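Local coordinates for fatty acyl CoA synthetase FADD13 (FATTY-ACYL-CoA SYNTHETASE) (PDB 3R44), which belongs to the ANL superfamily of AMP-binding enzymes, pairing a large N-terminal domain with a small C-terminal one, at residues V188-E193 against E319-G324; G92-P97 against L173-T178; M344-A349 against I367-L372; H184-V189 against W377-A382; M15-W20 against V165-D170. All coordinates share one frame; numbering follows the deposited sequence. Where two conformers were deposited one is given.

Contact 1 of 5, residues V188-E193 against E319-G324. With HIS (histidine), chain B.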
# COMPACT_ATOMS: atom_id res chain seq x y z
N VAL A 188 9.89 3.72 -6.56
CA VAL A 188 10.26 4.05 -5.19
C VAL A 188 11.33 3.05 -4.68
O VAL A 188 11.05 1.84 -4.62
CB VAL A 188 9.03 4.00 -4.29
CG1 VAL A 188 9.42 4.25 -2.81
CG2 VAL A 188 7.98 5.02 -4.76
N VAL A 189 12.55 3.52 -4.38
CA VAL A 189 13.67 2.66 -4.00
C VAL A 189 13.71 2.51 -2.49
O VAL A 189 13.86 3.49 -1.79
CB VAL A 189 15.05 3.19 -4.49
CG1 VAL A 189 16.19 2.21 -4.08
CG2 VAL A 189 14.99 3.46 -6.03
N HIS A 190 13.53 1.29 -2.00
CA HIS A 190 13.76 0.97 -0.59
C HIS A 190 15.02 0.13 -0.39
O HIS A 190 15.48 -0.54 -1.28
CB HIS A 190 12.52 0.31 0.05
CG HIS A 190 11.43 1.29 0.36
ND1 HIS A 190 11.51 2.18 1.41
CD2 HIS A 190 10.30 1.61 -0.32
CE1 HIS A 190 10.46 2.98 1.38
NE2 HIS A 190 9.71 2.66 0.34
N THR A 191 15.54 0.18 0.82
CA THR A 191 16.79 -0.43 1.19
C THR A 191 16.54 -1.45 2.32
O THR A 191 15.39 -1.63 2.82
CB THR A 191 17.76 0.63 1.70
OG1 THR A 191 17.17 1.25 2.87
CG2 THR A 191 18.13 1.65 0.56
N HIS A 192 17.60 -2.20 2.66
CA HIS A 192 17.51 -3.15 3.75
C HIS A 192 17.16 -2.32 5.02
O HIS A 192 16.35 -2.74 5.84
CB HIS A 192 18.80 -3.93 3.97
CG HIS A 192 19.13 -4.89 2.87
ND1 HIS A 192 18.95 -6.26 2.97
CD2 HIS A 192 19.47 -4.66 1.58
CE1 HIS A 192 19.25 -6.83 1.81
NE2 HIS A 192 19.62 -5.88 0.96
N GLU A 193 17.76 -1.16 5.17
CA GLU A 193 17.52 -0.31 6.32
C GLU A 193 16.09 0.18 6.39
O GLU A 193 15.51 0.16 7.46
CB GLU A 193 18.46 0.90 6.34
CG GLU A 193 18.09 2.01 7.33
CD GLU A 193 19.11 3.16 7.33
OE1 GLU A 193 19.09 3.98 6.39
OE2 GLU A 193 19.98 3.24 8.23
N GLU A 319 6.21 5.29 -0.53
CA GLU A 319 7.42 6.02 -0.13
C GLU A 319 7.79 5.82 1.33
O GLU A 319 8.93 6.05 1.71
CB GLU A 319 7.24 7.50 -0.43
CG GLU A 319 7.29 7.81 -1.93
CD GLU A 319 5.90 7.90 -2.58
OE1 GLU A 319 4.93 7.16 -2.16
OE2 GLU A 319 5.80 8.65 -3.60
N SER A 320 6.82 5.45 2.16
CA SER A 320 7.08 5.18 3.59
C SER A 320 7.13 3.71 3.95
O SER A 320 7.10 3.33 5.12
CB SER A 320 6.06 5.92 4.44
OG SER A 320 4.83 5.29 4.35
N CYS A 321 7.26 2.87 2.93
CA CYS A 321 7.38 1.42 3.07
C CYS A 321 6.26 0.81 3.84
O CYS A 321 6.48 -0.15 4.60
CB CYS A 321 8.68 1.03 3.77
SG CYS A 321 9.37 -0.51 3.23
N GLY A 322 5.10 1.42 3.73
CA GLY A 322 3.95 0.95 4.47
C GLY A 322 3.88 1.35 5.93
O GLY A 322 3.03 0.84 6.65
N GLY A 323 4.79 2.19 6.41
CA GLY A 323 4.71 2.72 7.76
C GLY A 323 4.18 4.14 7.76
O GLY A 323 4.04 4.79 6.74
N GLY A 324 3.92 4.68 8.92
CA GLY A 324 3.49 6.06 8.96
C GLY A 324 2.73 6.29 10.23
O GLY A 324 3.36 6.56 11.27
N HIS B . 19.87 -0.94 11.96
CA HIS B . 19.99 -1.91 10.85
C HIS B . 19.38 -1.34 9.58
O HIS B . 19.99 -1.17 8.52
CB HIS B . 19.31 -3.23 11.26
CG HIS B . 18.94 -4.14 10.14
ND1 HIS B . 18.76 -5.50 10.33
CD2 HIS B . 18.70 -3.90 8.81
CE1 HIS B . 18.43 -6.05 9.17
NE2 HIS B . 18.37 -5.11 8.24
OXT HIS B . 18.20 -1.01 9.61
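H190 and V188, two residues apart on strand 186-191, meet C321 and E319 of a loop whose type I' turn runs from S320 to G323, and illustrate how an imidazole can serve packing and polarity together. C321 covers one face of the H190 ring: its CB and its SG each lie 3.9 Å from the ring centroid, the sulfur only 12° off the normal, so a CH-pi and a sulfur-aromatic contact share that face. At the edge of the ring, H190 CE1 approaches E319 O at 3.4 Å. Both ring nitrogens find partners elsewhere, NE2 at T318 O and ND1 at S194 OG, and this pair of bonds fixes the rotation of the imidazole. V188 CG1 touches E319 CA at 3.8 Å and V188 CG2 touches E319 CG at 4.0 Å, the two side chains crossing at about a right angle. The E319 chain bends at chi2 (96°), and its OE2 is hydrogen-bonded to Y376 OH. E319 ends a Y-A-L-T-E run matching the Y-G-x-T-E motif of ANL enzymes. Further along, E193 CB lies 3.4 Å from O of the bound histidine. Strand 186-191 runs between strands 172-178 and 375-376, while V195 of helix 192-205 touches H190 and C321.

Contact 2 of 5, residues G92-P97 against L173-T178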
# COMPACT_ATOMS: atom_id res chain seq x y z
N GLY A 92 22.19 -9.08 -2.43
CA GLY A 92 22.33 -7.64 -2.63
C GLY A 92 21.64 -7.19 -3.92
O GLY A 92 21.84 -6.07 -4.40
N ALA A 93 20.83 -8.08 -4.46
CA ALA A 93 19.95 -7.78 -5.59
C ALA A 93 18.69 -7.01 -5.20
O ALA A 93 18.32 -6.88 -4.03
CB ALA A 93 19.59 -9.11 -6.43
N VAL A 94 18.00 -6.50 -6.21
CA VAL A 94 16.94 -5.57 -6.02
C VAL A 94 15.66 -6.14 -6.66
O VAL A 94 15.58 -6.36 -7.87
CB VAL A 94 17.31 -4.22 -6.59
CG1 VAL A 94 16.18 -3.19 -6.40
CG2 VAL A 94 18.64 -3.70 -5.96
N ALA A 95 14.70 -6.45 -5.82
CA ALA A 95 13.46 -7.00 -6.29
C ALA A 95 12.57 -5.89 -6.80
O ALA A 95 12.53 -4.80 -6.25
CB ALA A 95 12.72 -7.79 -5.16
N VAL A 96 11.87 -6.17 -7.89
CA VAL A 96 10.93 -5.24 -8.51
C VAL A 96 9.55 -5.93 -8.58
O VAL A 96 9.17 -6.58 -9.58
CB VAL A 96 11.36 -4.74 -9.91
CG1 VAL A 96 10.39 -3.68 -10.39
CG2 VAL A 96 12.80 -4.12 -9.86
N PRO A 97 8.79 -5.80 -7.51
CA PRO A 97 7.49 -6.51 -7.52
C PRO A 97 6.48 -5.72 -8.34
O PRO A 97 6.24 -4.52 -8.05
CB PRO A 97 7.05 -6.49 -6.04
CG PRO A 97 8.17 -6.05 -5.27
CD PRO A 97 9.11 -5.27 -6.16
N LEU A 173 17.28 -2.54 -2.03
CA LEU A 173 16.62 -3.82 -1.84
C LEU A 173 15.40 -4.02 -2.75
O LEU A 173 15.15 -5.12 -3.22
CB LEU A 173 16.17 -3.98 -0.36
CG LEU A 173 15.38 -5.26 0.01
CD1 LEU A 173 16.10 -6.54 -0.46
CD2 LEU A 173 15.05 -5.37 1.50
N PHE A 174 14.56 -3.02 -2.89
CA PHE A 174 13.45 -3.17 -3.83
C PHE A 174 13.08 -1.87 -4.47
O PHE A 174 13.38 -0.79 -3.90
CB PHE A 174 12.27 -3.97 -3.25
CG PHE A 174 11.46 -3.26 -2.21
CD1 PHE A 174 10.42 -2.43 -2.58
CD2 PHE A 174 11.67 -3.51 -0.87
CE1 PHE A 174 9.63 -1.74 -1.61
CE2 PHE A 174 10.88 -2.86 0.09
CZ PHE A 174 9.84 -1.99 -0.28
N ILE A 175 12.42 -1.97 -5.63
CA ILE A 175 11.82 -0.82 -6.27
C ILE A 175 10.36 -1.12 -6.50
O ILE A 175 10.02 -2.11 -7.14
CB ILE A 175 12.46 -0.47 -7.63
CG1 ILE A 175 13.97 -0.29 -7.56
CG2 ILE A 175 11.87 0.83 -8.17
CD1 ILE A 175 14.71 -0.46 -8.87
N MET A 176 9.51 -0.28 -5.96
CA MET A 176 8.10 -0.42 -6.13
C MET A 176 7.53 0.78 -6.84
O MET A 176 7.77 1.96 -6.46
CB MET A 176 7.41 -0.67 -4.76
CG MET A 176 7.81 -2.05 -4.08
SD MET A 176 6.41 -2.85 -3.24
CE MET A 176 5.24 -1.58 -3.43
N TYR A 177 6.77 0.53 -7.89
CA TYR A 177 6.25 1.66 -8.72
C TYR A 177 4.94 2.30 -8.17
O TYR A 177 4.04 1.60 -7.73
CB TYR A 177 6.18 1.24 -10.21
CG TYR A 177 7.56 1.32 -10.78
CD1 TYR A 177 8.52 0.36 -10.46
CD2 TYR A 177 7.94 2.39 -11.55
CE1 TYR A 177 9.80 0.44 -10.93
CE2 TYR A 177 9.23 2.48 -12.08
CZ TYR A 177 10.16 1.50 -11.74
OH TYR A 177 11.44 1.60 -12.21
N THR A 178 4.87 3.62 -8.15
CA THR A 178 3.67 4.33 -7.67
C THR A 178 3.32 5.44 -8.68
O THR A 178 4.23 6.07 -9.27
CB THR A 178 3.91 4.94 -6.25
OG1 THR A 178 2.65 5.39 -5.68
CG2 THR A 178 4.88 6.11 -6.31
O HOH W 1 6.28 -2.02 -9.04
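A single parallel beta bridge between A95 and F174 joins the edge strands of two sheets, strand 94-97 of the four-stranded parallel sheet and strand 172-178 of the three-stranded antiparallel one. The strands run the same way, 26° apart. A95 supplies both of its backbone polar groups: its N donates to L173 O at 3.0 Å, and its O accepts from I175 N at 2.9 Å. F174 CA also approaches A95 O, at 3.1 Å. On the other edge, against strand 186-191, L173 and F174 both face H190, a classic beta bulge. With CG of F174 between the backbone N and the carbonyl carbon (chi1 72°), the ring leads away from strand 94-97 and meets the ring of H190. Valines and I175 pack beside the bridge, V94 CG1 lying 3.8 Å from I175 CG1. On the other side P97 crosses M176 at about a right angle, CD to CG 4.0 Å. I175 O is buried with no hydrogen-bonding partner in the model; the CA of V96 offers a C-H to it. Where the strands diverge, one water bridges them, donating to P97 O at 2.7 Å and accepting from Y177 N at 2.8 Å.

Contact 3 of 5, residues M344-A349 against I367-L372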
# COMPACT_ATOMS: atom_id res chain seq x y z
N MET A 344 6.20 3.97 16.18
CA MET A 344 7.56 3.94 16.66
C MET A 344 8.44 4.15 15.48
O MET A 344 8.15 3.69 14.38
CB MET A 344 7.97 2.63 17.35
CG MET A 344 7.45 2.51 18.68
SD MET A 344 7.82 3.89 19.80
CE MET A 344 9.57 3.73 20.08
N PHE A 345 9.51 4.89 15.69
CA PHE A 345 10.53 5.14 14.66
C PHE A 345 10.07 6.04 13.51
O PHE A 345 10.75 6.11 12.49
CB PHE A 345 11.12 3.82 14.13
CG PHE A 345 11.56 2.90 15.21
CD1 PHE A 345 12.52 3.31 16.13
CD2 PHE A 345 10.98 1.65 15.36
CE1 PHE A 345 12.91 2.46 17.21
CE2 PHE A 345 11.37 0.80 16.41
CZ PHE A 345 12.31 1.21 17.34
N THR A 346 8.94 6.72 13.70
CA THR A 346 8.39 7.61 12.66
C THR A 346 7.99 8.94 13.30
O THR A 346 7.34 8.96 14.36
CB THR A 346 7.18 6.98 11.90
OG1 THR A 346 7.06 7.56 10.58
CG2 THR A 346 5.87 7.21 12.62
N ASP A 347 8.38 10.06 12.66
CA ASP A 347 7.83 11.33 13.07
C ASP A 347 6.88 11.81 11.97
O ASP A 347 7.17 11.68 10.78
CB ASP A 347 8.89 12.41 13.32
CG ASP A 347 9.89 12.05 14.45
OD1 ASP A 347 9.60 11.18 15.28
OD2 ASP A 347 10.99 12.64 14.52
N VAL A 348 5.74 12.35 12.34
CA VAL A 348 4.74 12.76 11.34
C VAL A 348 4.31 14.14 11.71
O VAL A 348 4.10 14.40 12.89
CB VAL A 348 3.50 11.83 11.36
CG1 VAL A 348 2.40 12.35 10.37
CG2 VAL A 348 3.91 10.33 11.13
N ALA A 349 4.21 15.07 10.76
CA ALA A 349 3.84 16.43 11.09
C ALA A 349 3.08 16.99 9.89
O ALA A 349 2.83 16.24 8.92
CB ALA A 349 5.12 17.32 11.42
N ILE A 367 6.66 13.35 6.65
CA ILE A 367 7.16 12.23 7.45
C ILE A 367 8.67 12.33 7.56
O ILE A 367 9.35 12.60 6.53
CB ILE A 367 6.77 10.88 6.78
CG1 ILE A 367 5.23 10.78 6.60
CG2 ILE A 367 7.36 9.68 7.55
CD1 ILE A 367 4.70 9.50 5.81
N LYS A 368 9.24 12.06 8.74
CA LYS A 368 10.72 11.99 8.93
C LYS A 368 10.98 10.66 9.62
O LYS A 368 10.40 10.38 10.66
CB LYS A 368 11.26 13.15 9.76
CG LYS A 368 12.77 13.08 10.00
CD LYS A 368 13.29 14.39 10.65
CE LYS A 368 13.73 15.35 9.58
NZ LYS A 368 14.45 16.54 10.15
N SER A 369 11.80 9.79 9.00
CA SER A 369 11.91 8.44 9.45
C SER A 369 12.88 7.68 8.57
O SER A 369 12.95 7.94 7.37
CB SER A 369 10.57 7.70 9.32
OG SER A 369 10.61 6.38 9.86
N ASP A 370 13.57 6.71 9.14
CA ASP A 370 14.35 5.75 8.33
C ASP A 370 13.48 4.79 7.47
O ASP A 370 14.03 4.08 6.63
CB ASP A 370 15.24 4.89 9.24
CG ASP A 370 16.42 5.63 9.79
OD1 ASP A 370 16.80 6.64 9.16
OD2 ASP A 370 17.01 5.18 10.80
N ILE A 371 12.16 4.75 7.66
CA ILE A 371 11.30 3.98 6.79
C ILE A 371 11.18 4.57 5.38
O ILE A 371 10.68 3.90 4.45
CB ILE A 371 9.87 3.82 7.35
CG1 ILE A 371 9.14 5.16 7.21
CG2 ILE A 371 9.85 3.17 8.85
CD1 ILE A 371 7.73 5.16 7.81
N LEU A 372 11.63 5.81 5.21
CA LEU A 372 11.45 6.52 3.95
C LEU A 372 12.33 5.98 2.86
O LEU A 372 13.45 5.51 3.07
CB LEU A 372 11.71 8.02 4.11
CG LEU A 372 10.68 8.72 4.97
CD1 LEU A 372 11.15 10.15 5.26
CD2 LEU A 372 9.30 8.72 4.34
O HOH W 2 13.34 6.05 11.89
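An antiparallel strand pair, 346-349 with 367-369, meets here at D347 and K368 and leads into a serine-based turn, a compact example of a side chain extending what backbone bonds begin. D347 and K368 form a hydrogen-bonded pair. D347 N donates to K368 O at 2.9 Å, nearly straight at 165°, and K368 N returns the bond to D347 O, also at 2.9 Å. I367 adds a C-H contact, its CA 3.4 Å from the same D347 O. The side chains of D347 and K368 stand on one face of the sheet with their CB atoms 4.3 Å apart, yet their charged ends do not meet: K368 reaches on to hydrogen-bond N389 O, and both residues touch W391. I367 and T346 share the opposite face, where I371 closes on them beside S320. Beyond the D347-K368 pair, S369 adds a side-chain bond. Its OG stands anti to the backbone N (chi1 -175°) and donates to F345 O at 2.6 Å, while accepting from I371 N at 3.1 Å. One hydroxyl thus ties the partner segment to its own turn. A water bridges the same corner, donating to F345 O at 2.7 Å and accepting from D370 N. A type I turn runs from S369 to L372, its closing bond from L372 N to S369 O weak. Serine accepting from the backbone N two residues on defines an ST turn, here beside a ladder in the five-stranded antiparallel sheet, consistent with the distorted beta-barrel subdomain of ANL N-terminal domains.

Contact 4 of 5, residues H184-V189 against W377-A382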
# COMPACT_ATOMS: atom_id res chain seq x y z
N HIS A 184 3.12 8.48 -16.21
CA HIS A 184 3.99 7.32 -15.91
C HIS A 184 4.32 7.17 -14.41
O HIS A 184 4.53 8.18 -13.71
CB HIS A 184 5.34 7.42 -16.68
CG HIS A 184 5.20 7.37 -18.18
ND1 HIS A 184 5.72 8.35 -19.01
CD2 HIS A 184 4.64 6.44 -18.99
CE1 HIS A 184 5.46 8.03 -20.27
NE2 HIS A 184 4.80 6.88 -20.28
N PRO A 185 4.42 5.93 -13.91
CA PRO A 185 4.81 5.84 -12.50
C PRO A 185 6.29 6.26 -12.17
O PRO A 185 7.07 6.47 -13.10
CB PRO A 185 4.52 4.35 -12.17
CG PRO A 185 4.82 3.63 -13.44
CD PRO A 185 4.27 4.60 -14.52
N LYS A 186 6.62 6.47 -10.90
CA LYS A 186 8.01 6.59 -10.45
C LYS A 186 8.32 5.38 -9.62
O LYS A 186 7.45 4.86 -8.89
CB LYS A 186 8.24 7.80 -9.53
CG LYS A 186 7.91 9.12 -10.09
CD LYS A 186 8.02 10.18 -8.99
CE LYS A 186 6.76 10.22 -8.08
NZ LYS A 186 5.52 10.60 -8.83
N GLY A 187 9.56 4.94 -9.70
CA GLY A 187 10.01 3.81 -8.91
C GLY A 187 10.52 4.24 -7.60
O GLY A 187 11.47 5.02 -7.50
N VAL A 188 9.89 3.72 -6.56
CA VAL A 188 10.26 4.05 -5.19
C VAL A 188 11.33 3.05 -4.68
O VAL A 188 11.05 1.84 -4.62
CB VAL A 188 9.03 4.00 -4.29
CG1 VAL A 188 9.42 4.25 -2.81
CG2 VAL A 188 7.98 5.02 -4.76
N VAL A 189 12.55 3.52 -4.38
CA VAL A 189 13.67 2.66 -4.00
C VAL A 189 13.71 2.51 -2.49
O VAL A 189 13.86 3.49 -1.79
CB VAL A 189 15.05 3.19 -4.49
CG1 VAL A 189 16.19 2.21 -4.08
CG2 VAL A 189 14.99 3.46 -6.03
N TRP A 377 13.79 6.13 -8.33
CA TRP A 377 14.77 5.51 -9.17
C TRP A 377 15.10 6.36 -10.41
O TRP A 377 14.20 6.71 -11.17
CB TRP A 377 14.25 4.14 -9.60
CG TRP A 377 15.17 3.36 -10.50
CD1 TRP A 377 14.95 3.11 -11.80
CD2 TRP A 377 16.38 2.66 -10.16
NE1 TRP A 377 15.96 2.37 -12.32
CE2 TRP A 377 16.84 2.04 -11.33
CE3 TRP A 377 17.12 2.50 -8.99
CZ2 TRP A 377 18.05 1.33 -11.39
CZ3 TRP A 377 18.30 1.76 -9.03
CH2 TRP A 377 18.74 1.18 -10.19
N ASN A 378 16.40 6.66 -10.58
CA ASN A 378 16.90 7.50 -11.69
C ASN A 378 16.17 8.82 -11.85
O ASN A 378 16.12 9.37 -12.95
CB ASN A 378 16.92 6.69 -12.97
CG ASN A 378 17.89 5.56 -12.89
OD1 ASN A 378 18.74 5.55 -12.03
ND2 ASN A 378 17.74 4.59 -13.75
N ARG A 379 15.63 9.32 -10.74
CA ARG A 379 14.97 10.62 -10.66
C ARG A 379 15.49 11.49 -9.52
O ARG A 379 14.74 11.76 -8.57
CB ARG A 379 13.45 10.46 -10.62
CG ARG A 379 12.93 9.82 -11.90
CD ARG A 379 11.43 9.71 -11.94
NE ARG A 379 10.98 9.47 -13.33
CZ ARG A 379 10.56 8.30 -13.80
NH1 ARG A 379 10.45 7.26 -13.01
NH2 ARG A 379 10.23 8.16 -15.07
N PRO A 380 16.76 11.98 -9.64
CA PRO A 380 17.42 12.67 -8.52
C PRO A 380 16.76 14.00 -8.20
O PRO A 380 16.61 14.34 -7.02
CB PRO A 380 18.85 12.89 -9.03
CG PRO A 380 18.77 12.78 -10.52
CD PRO A 380 17.72 11.71 -10.72
N GLU A 381 16.31 14.71 -9.23
CA GLU A 381 15.63 16.01 -9.00
C GLU A 381 14.26 15.89 -8.33
O GLU A 381 13.96 16.64 -7.38
CB GLU A 381 15.58 16.90 -10.27
CG GLU A 381 16.89 17.61 -10.58
CD GLU A 381 17.12 18.90 -9.75
OE1 GLU A 381 16.83 20.01 -10.28
OE2 GLU A 381 17.61 18.80 -8.59
N ALA A 382 13.42 14.94 -8.81
CA ALA A 382 12.20 14.56 -8.15
C ALA A 382 12.44 14.17 -6.70
O ALA A 382 11.68 14.54 -5.85
CB ALA A 382 11.49 13.42 -8.85
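V189 and W377 cross obliquely, with CG2 of the valine near the plane of the indole, at its edge. This methyl lies 3.7 Å from W377 CB and 3.8 Å from W377 CE3. With CG1 of V189 anti to the backbone N (chi1 -179°), CG2 is anti to the carbonyl carbon and meets the tryptophan. Next to them W377 N donates to G187 O at 2.7 Å, in the carbonyl plane and close to straight at 167°. G187 has no side chain, which lets W377 CB lie close to it, 3.6 Å from G187 O. At the other end of the contact, R379, extended from CG to NE, crosses K186 at about a right angle, its CD 4.0 Å from K186 CG. Its NH1 passes 3.6 Å from K186 CA and 3.5 Å from P185 O, at too poor an angle for a hydrogen bond; D113 gives it a long, weak ion pair. K186 makes a cation-pi contact with Y376. R379 itself is the N-cap residue of helix 380-385. P185, K186 and G187 are the closing P-K-G of the Thr/Ser/Gly-rich signature loop of ANL enzymes, whose last two residues already open the central strand of a three-stranded antiparallel sheet.

Contact 5 of 5, residues M15-W20 against V165-D170. With HIS (histidine), chain B.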
# COMPACT_ATOMS: atom_id res chain seq x y z
N MET A 15 25.03 -7.98 8.84
CA MET A 15 24.24 -7.88 10.05
C MET A 15 23.01 -6.99 9.82
O MET A 15 22.05 -7.05 10.57
CB MET A 15 25.08 -7.35 11.23
CG MET A 15 26.07 -8.35 11.87
SD MET A 15 25.30 -9.92 12.30
CE MET A 15 26.02 -10.84 10.98
N LYS A 16 23.04 -6.17 8.75
CA LYS A 16 21.94 -5.31 8.39
C LYS A 16 21.32 -5.77 7.06
O LYS A 16 20.93 -4.95 6.23
CB LYS A 16 22.46 -3.88 8.29
CG LYS A 16 22.88 -3.32 9.63
CD LYS A 16 23.52 -1.92 9.44
CE LYS A 16 24.27 -1.48 10.68
NZ LYS A 16 23.45 -1.55 11.88
N ASN A 17 21.29 -7.08 6.86
CA ASN A 17 20.72 -7.63 5.64
C ASN A 17 19.42 -8.38 5.96
O ASN A 17 19.38 -9.28 6.81
CB ASN A 17 21.77 -8.55 4.98
CG ASN A 17 21.29 -9.14 3.72
OD1 ASN A 17 20.38 -9.95 3.71
ND2 ASN A 17 21.91 -8.74 2.62
N ILE A 18 18.35 -8.05 5.24
CA ILE A 18 17.03 -8.59 5.50
C ILE A 18 17.01 -10.10 5.26
O ILE A 18 16.31 -10.83 5.96
CB ILE A 18 15.98 -7.88 4.56
CG1 ILE A 18 15.79 -6.43 5.03
CG2 ILE A 18 14.68 -8.64 4.53
CD1 ILE A 18 15.12 -6.28 6.40
N GLY A 19 17.79 -10.57 4.27
CA GLY A 19 17.94 -11.99 4.02
C GLY A 19 18.68 -12.71 5.15
O GLY A 19 18.34 -13.85 5.52
N TRP A 20 19.63 -12.04 5.79
CA TRP A 20 20.35 -12.61 6.94
C TRP A 20 19.44 -12.64 8.13
O TRP A 20 19.46 -13.58 8.98
CB TRP A 20 21.65 -11.81 7.26
CG TRP A 20 22.58 -12.58 8.09
CD1 TRP A 20 22.92 -12.35 9.38
CD2 TRP A 20 23.31 -13.74 7.67
NE1 TRP A 20 23.80 -13.31 9.81
CE2 TRP A 20 24.06 -14.18 8.78
CE3 TRP A 20 23.39 -14.45 6.47
CZ2 TRP A 20 24.92 -15.29 8.71
CZ3 TRP A 20 24.25 -15.57 6.40
CH2 TRP A 20 25.01 -15.96 7.50
N VAL A 165 26.97 -13.22 2.28
CA VAL A 165 26.12 -12.03 2.27
C VAL A 165 27.02 -10.91 2.75
O VAL A 165 27.58 -10.98 3.86
CB VAL A 165 24.89 -12.20 3.20
CG1 VAL A 165 24.07 -10.92 3.27
CG2 VAL A 165 24.02 -13.33 2.74
N GLU A 166 27.26 -9.92 1.91
CA GLU A 166 28.22 -8.82 2.26
C GLU A 166 27.66 -7.45 1.85
O GLU A 166 28.39 -6.54 1.45
CB GLU A 166 29.58 -9.06 1.64
CG GLU A 166 29.60 -9.09 0.10
CD GLU A 166 30.73 -9.97 -0.47
OE1 GLU A 166 31.01 -11.06 0.10
OE2 GLU A 166 31.30 -9.55 -1.50
N CYS A 167 26.35 -7.37 1.92
CA CYS A 167 25.62 -6.18 1.56
C CYS A 167 24.49 -6.02 2.56
O CYS A 167 24.13 -6.96 3.29
CB CYS A 167 25.05 -6.31 0.18
SG CYS A 167 24.12 -7.78 0.09
N GLY A 168 24.00 -4.80 2.67
CA GLY A 168 22.87 -4.53 3.53
C GLY A 168 22.82 -3.08 3.89
O GLY A 168 23.36 -2.26 3.18
N GLY A 169 22.16 -2.73 4.96
CA GLY A 169 22.08 -1.33 5.36
C GLY A 169 21.38 -0.48 4.31
O GLY A 169 20.27 -0.77 3.88
N ASP A 170 22.09 0.54 3.87
CA ASP A 170 21.61 1.47 2.88
C ASP A 170 21.70 0.92 1.45
O ASP A 170 21.36 1.62 0.52
CB ASP A 170 22.46 2.75 2.98
CG ASP A 170 21.96 3.85 2.09
OD1 ASP A 170 20.73 4.07 2.09
OD2 ASP A 170 22.80 4.50 1.40
N HIS B . 19.87 -0.94 11.96
CA HIS B . 19.99 -1.91 10.85
C HIS B . 19.38 -1.34 9.58
O HIS B . 19.99 -1.17 8.52
CB HIS B . 19.31 -3.23 11.26
CG HIS B . 18.94 -4.14 10.14
ND1 HIS B . 18.76 -5.50 10.33
CD2 HIS B . 18.70 -3.90 8.81
CE1 HIS B . 18.43 -6.05 9.17
NE2 HIS B . 18.37 -5.11 8.24
OXT HIS B . 18.20 -1.01 9.61
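N17 and the loop V165-G169 meet at a helix N-cap, where one amide both starts helix 18-28 and holds a neighbouring loop. CG of N17 is anti to the backbone N (chi1 -179°). Its OD1 accepts from W20 N at 3.0 Å and, weakly, from G19 N, and these bonds cap the helix. The other end of the amide faces the loop: ND2 donates to C167 O at 2.9 Å, with the acceptor in the amide plane of N17 though the donor sits well above the plane of the C167 carbonyl. A89 O takes a second bond from ND2, so both ends of the amide are gripped and its rotation is set. V165 meets N17 tip to tip, CG1 3.1 Å from ND2, a close approach. Its other methyl, CG2, lies 3.9 Å from CE3 of W20, the two side chains meeting obliquely. Beside the cap a backbone bond runs from G169 N to K16 O at 2.8 Å, again from above the carbonyl plane. M15, K16, N17, I18 and G169 help line the pocket of a bound histidine. The K16 chain bends at chi4 (-53°), which puts NZ 3.6 Å from CA of the ligand, and K16 CG lies against the same atom at 3.4 Å. From the helix side, I18 CD1 approaches the ligand's ring at NE2, 3.9 Å away.

Contacts 1, 2 and 4 hold the same small antiparallel sheet: contact 2 joins its edge strand 172-178 to another sheet, while contacts 1 and 4 share V188 and V189 of its middle strand. Contact 1 packs H190 and V188 against a loop, whereas contact 4 uses a backbone bond to G187 and the V189 side chain. Contacts 1, 2 and 5 are buried, contact 5 even though its centre lies about 24 Å from that of the chain; 3 and 4 are partly buried, with K368 and R379 partly exposed. Chemistry follows place: ring and sulfur packing in contact 1, backbone pairing in 2 and 3, helix capping in 5. Contacts 1 and 5 touch through H192 with I18 and E193 with G169, and both reach the bound histidine.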